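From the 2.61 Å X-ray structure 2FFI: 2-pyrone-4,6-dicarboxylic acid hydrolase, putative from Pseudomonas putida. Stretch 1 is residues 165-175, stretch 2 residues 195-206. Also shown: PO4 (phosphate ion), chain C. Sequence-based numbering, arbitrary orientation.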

# COMPACT_ATOMS: atom_id res chain seq x y z
N ILE A 165 -0.00 -6.73 2.13
CA ILE A 165 0.99 -6.38 3.15
C ILE A 165 1.90 -5.25 2.69
O ILE A 165 2.50 -5.34 1.62
N ASP A 166 2.01 -4.19 3.50
CA ASP A 166 2.82 -3.01 3.17
C ASP A 166 4.31 -3.11 3.45
O ASP A 166 4.73 -3.67 4.45
N HIS A 167 5.09 -2.52 2.55
CA HIS A 167 6.55 -2.46 2.65
C HIS A 167 7.23 -3.74 3.09
O HIS A 167 7.76 -3.80 4.19
N PHE A 168 7.23 -4.75 2.24
CA PHE A 168 7.91 -6.00 2.57
C PHE A 168 7.44 -6.61 3.88
O PHE A 168 7.98 -7.61 4.35
N GLY A 169 6.42 -6.01 4.48
CA GLY A 169 5.95 -6.53 5.74
C GLY A 169 6.61 -5.76 6.86
O GLY A 169 6.48 -6.11 8.03
N ARG A 170 7.31 -4.69 6.49
CA ARG A 170 7.99 -3.83 7.46
C ARG A 170 8.89 -4.66 8.37
O ARG A 170 8.76 -4.63 9.59
N PRO A 171 9.79 -5.45 7.79
CA PRO A 171 10.70 -6.27 8.59
C PRO A 171 11.89 -5.40 8.98
O PRO A 171 11.91 -4.20 8.67
N ASP A 172 12.88 -6.01 9.62
CA ASP A 172 14.10 -5.32 10.06
C ASP A 172 15.25 -5.63 9.09
O ASP A 172 15.79 -6.73 9.12
N ALA A 173 15.63 -4.66 8.26
CA ALA A 173 16.72 -4.86 7.29
C ALA A 173 17.99 -5.42 7.92
O ALA A 173 18.73 -6.17 7.28
N ARG A 174 18.26 -5.05 9.17
CA ARG A 174 19.44 -5.55 9.85
C ARG A 174 19.06 -6.69 10.79
O ARG A 174 19.26 -6.59 12.00
N ARG A 175 18.51 -7.76 10.24
CA ARG A 175 18.07 -8.90 11.04
C ARG A 175 18.02 -10.22 10.26
O ARG A 175 17.98 -11.30 10.85
N TRP A 195 -1.21 -10.65 -0.86
CA TRP A 195 -0.36 -9.77 -1.66
C TRP A 195 0.62 -9.08 -0.75
O TRP A 195 0.34 -8.79 0.41
N VAL A 196 1.79 -8.80 -1.30
CA VAL A 196 2.81 -8.12 -0.55
C VAL A 196 3.38 -7.01 -1.42
O VAL A 196 3.74 -7.21 -2.58
N LYS A 197 3.44 -5.81 -0.84
CA LYS A 197 3.96 -4.64 -1.53
C LYS A 197 5.44 -4.43 -1.27
O LYS A 197 5.89 -4.43 -0.12
N VAL A 198 6.19 -4.26 -2.35
CA VAL A 198 7.61 -3.99 -2.28
C VAL A 198 7.75 -2.48 -2.49
O VAL A 198 7.76 -1.98 -3.61
N SER A 199 7.83 -1.76 -1.38
CA SER A 199 7.92 -0.31 -1.40
C SER A 199 8.54 0.27 -0.13
O SER A 199 8.60 -0.37 0.92
N GLY A 200 8.99 1.52 -0.24
CA GLY A 200 9.59 2.19 0.89
C GLY A 200 10.66 1.38 1.57
O GLY A 200 10.55 1.10 2.76
N ILE A 201 11.70 0.99 0.84
CA ILE A 201 12.72 0.21 1.51
C ILE A 201 13.39 1.11 2.55
O ILE A 201 13.93 0.62 3.53
N TYR A 202 13.34 2.42 2.34
CA TYR A 202 13.96 3.34 3.28
C TYR A 202 13.30 3.34 4.66
O TYR A 202 13.60 4.18 5.51
N ARG A 203 12.40 2.38 4.88
CA ARG A 203 11.70 2.26 6.16
C ARG A 203 12.18 1.05 6.96
O ARG A 203 11.77 0.85 8.10
N LEU A 204 13.05 0.25 6.37
CA LEU A 204 13.55 -0.95 7.02
C LEU A 204 14.49 -0.76 8.22
O LEU A 204 15.28 -1.65 8.52
N GLN A 205 14.39 0.38 8.89
CA GLN A 205 15.21 0.67 10.08
C GLN A 205 16.70 0.50 9.88
O GLN A 205 17.43 0.25 10.84
N GLY A 206 17.16 0.63 8.65
CA GLY A 206 18.58 0.46 8.42
C GLY A 206 19.19 1.56 7.59
O GLY A 206 18.57 2.61 7.34

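Stretch 1 first joins the strand of stretch 2 through a single parallel bridge, and farther along the contact is made by side chains together with a backbone hydrogen bond, burying 979 Å² in all. At the start, I165 N donates to W195 O (2.7 Å) and K197 N donates to I165 O (2.7 Å), setting I165 beside V196 in the parallel bridge. Their side chains lie on the same face of the sheet, with I165 CB 4.5 Å from V196 CB; I165 adopts the m, t rotamer and V196 is p.

D166 (chi1 m) directs its CA-to-CB bond away from stretch 2, but its carboxylate turns back, and OD2 comes within 3.5 Å of K197 CE. The charges are farther apart: D166 OD2 and K197 NZ are separated by 4.2 Å, beyond salt-bridge range, and D166 OD1 and K197 NZ are both hydrogen-bonded elsewhere in the structure.

H167 (chi1 m) links S199 to the bound phosphate. Its ring is engaged in its own plane through both nitrogens: ND1 shares a hydrogen bond with S199 OG (2.8 Å), the serine being in the p rotamer, while NE2 donates to PO4 O3 (2.7 Å). The ring carbon CD2 also packs 3.5 Å from R203 CD. The phosphate, probably derived from the crystallisation liquor, lies over one face of the R203 guanidinium, with R203 NH1 3.5 Å from PO4 O4.

F168 provides the main apolar contact of this first half. Its backbone is tied to the strand by F168 N donating to K197 O (2.7 Å). Although CA-to-CB points away, the m rotamer brings the ring back over stretch 2, where V198 sits on one face: V198 CA is 4.0 Å from the ring centroid in a CH-pi contact, and F168 CZ is 3.3 Å from V198 CG2. I201 CG2 approaches F168 CE2 at 3.6 Å. G169 makes no contact across the interface, and its backbone angles by themselves call for glycine.

R170 leaves its backbone sideways, yet its long side chain reaches stretch 2 and lays one face of the guanidinium against R203 CB, 3.6 Å from R170 NH2. R170 NH2 also lies 2.8 Å from R203 O, but the angle is too poor for a hydrogen bond. The two arginines bring like charges together, R170 NH1 being 4.1 Å from R203 NH2.

L204 (chi1 m) then serves successive residues of stretch 1. P171 CD packs 4.0 Å from L204 CD1. D172 brings OD1 to 3.8 Å from Q205 CB. A173, whose CB points toward stretch 2, places that atom 3.4 Å from L204 CB, and a hydrogen bond from A173 N to L204 O (3.0 Å) accompanies this pairing. R174 (p, t, t) forms a salt bridge within its own stretch, R174 NH1 lying 2.9 Å from D172 OD1, and has one face of its guanidinium against Q205 O, 2.8 Å from R174 NH2 without hydrogen-bond geometry. R175 lies out of reach, and the contact ends here.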

# COMPACT_ATOMS: atom_id res chain seq x y z
CB ILE A 165 1.84 -7.63 3.50
CG1 ILE A 165 0.95 -8.72 4.05
CG2 ILE A 165 2.85 -7.31 4.59
CD1 ILE A 165 1.66 -10.00 4.27
CB ASP A 166 2.29 -1.78 3.90
CG ASP A 166 0.93 -1.34 3.42
OD1 ASP A 166 0.42 -0.34 3.98
OD2 ASP A 166 0.36 -1.97 2.49
CB HIS A 167 6.96 -1.35 3.61
CG HIS A 167 6.20 -0.08 3.43
ND1 HIS A 167 5.86 0.40 2.19
CD2 HIS A 167 5.73 0.82 4.33
CE1 HIS A 167 5.20 1.54 2.33
NE2 HIS A 167 5.11 1.82 3.62
CB PHE A 168 9.41 -5.75 2.66
CG PHE A 168 10.04 -5.32 1.37
CD1 PHE A 168 10.52 -6.27 0.48
CD2 PHE A 168 10.21 -3.97 1.07
CE1 PHE A 168 11.16 -5.89 -0.68
CE2 PHE A 168 10.85 -3.58 -0.10
CZ PHE A 168 11.34 -4.54 -0.97
CB ARG A 170 6.96 -3.09 8.29
CG ARG A 170 7.35 -1.68 8.71
CD ARG A 170 7.18 -0.69 7.57
NE ARG A 170 7.06 0.69 8.04
CZ ARG A 170 8.00 1.33 8.74
NH1 ARG A 170 7.82 2.59 9.13
NH2 ARG A 170 9.13 0.69 9.04
CB PRO A 171 11.08 -7.39 7.63
CG PRO A 171 11.19 -6.65 6.34
CD PRO A 171 9.97 -5.74 6.36
CB ASP A 172 14.48 -5.81 11.46
CG ASP A 172 14.72 -4.68 12.45
OD1 ASP A 172 15.60 -3.82 12.18
OD2 ASP A 172 14.04 -4.67 13.50
CB ALA A 173 17.04 -3.55 6.59
CB ARG A 174 20.12 -4.41 10.62
CG ARG A 174 19.17 -3.43 11.30
CD ARG A 174 19.99 -2.50 12.18
NE ARG A 174 19.31 -1.28 12.60
CZ ARG A 174 18.18 -1.24 13.29
NH1 ARG A 174 17.58 -2.36 13.66
NH2 ARG A 174 17.67 -0.06 13.64
CB ARG A 175 16.70 -8.61 11.64
CG ARG A 175 16.73 -8.04 13.05
CD ARG A 175 17.18 -9.11 14.03
NE ARG A 175 16.25 -10.24 14.06
CZ ARG A 175 16.62 -11.52 14.08
NH1 ARG A 175 17.91 -11.84 14.06
NH2 ARG A 175 15.70 -12.48 14.11
CB TRP A 195 -1.19 -8.71 -2.36
CG TRP A 195 -1.81 -9.16 -3.62
CD1 TRP A 195 -1.33 -8.98 -4.89
CD2 TRP A 195 -3.01 -9.92 -3.75
NE1 TRP A 195 -2.16 -9.59 -5.80
CE2 TRP A 195 -3.19 -10.17 -5.13
CE3 TRP A 195 -3.94 -10.42 -2.84
CZ2 TRP A 195 -4.28 -10.89 -5.62
CZ3 TRP A 195 -5.02 -11.14 -3.32
CH2 TRP A 195 -5.18 -11.37 -4.70
CB VAL A 196 3.92 -9.10 -0.15
CG1 VAL A 196 4.36 -9.89 -1.36
CG2 VAL A 196 5.08 -8.34 0.47
CB LYS A 197 3.19 -3.38 -1.14
CG LYS A 197 2.00 -3.09 -2.02
CD LYS A 197 1.51 -1.65 -1.91
CE LYS A 197 0.35 -1.51 -0.93
NZ LYS A 197 -0.54 -0.34 -1.24
CB VAL A 198 8.38 -4.82 -3.35
CG1 VAL A 198 7.50 -5.09 -4.55
CG2 VAL A 198 9.65 -4.07 -3.77
CB SER A 199 6.52 0.30 -1.60
OG SER A 199 5.61 -0.09 -0.57
CB ILE A 201 13.80 -0.35 0.53
CG1 ILE A 201 14.81 0.75 0.21
CG2 ILE A 201 13.15 -0.90 -0.71
CD1 ILE A 201 16.17 0.19 -0.18
CB TYR A 202 13.94 4.76 2.74
CG TYR A 202 12.59 5.21 2.29
CD1 TYR A 202 12.20 5.10 0.96
CD2 TYR A 202 11.69 5.77 3.20
CE1 TYR A 202 10.96 5.53 0.53
CE2 TYR A 202 10.43 6.21 2.78
CZ TYR A 202 10.08 6.09 1.44
OH TYR A 202 8.84 6.53 1.01
CB ARG A 203 10.20 2.15 5.91
CG ARG A 203 9.57 3.44 5.45
CD ARG A 203 8.07 3.29 5.27
NE ARG A 203 7.47 4.49 4.68
CZ ARG A 203 7.27 5.63 5.33
NH1 ARG A 203 6.71 6.66 4.70
NH2 ARG A 203 7.63 5.75 6.60
CB LEU A 204 14.21 -1.86 5.98
CG LEU A 204 13.24 -2.68 5.10
CD1 LEU A 204 11.78 -2.29 5.40
CD2 LEU A 204 13.57 -2.48 3.62
CB GLN A 205 14.80 -0.23 11.25
CG GLN A 205 13.95 0.44 12.29
CD GLN A 205 12.66 0.96 11.70
OE1 GLN A 205 12.56 2.12 11.28
NE2 GLN A 205 11.66 0.08 11.64
P PO4 C . 2.80 5.08 4.74
O1 PO4 C . 1.32 5.01 4.57
O2 PO4 C . 3.14 5.00 6.18
O3 PO4 C . 3.43 3.95 4.02
O4 PO4 C . 3.29 6.37 4.19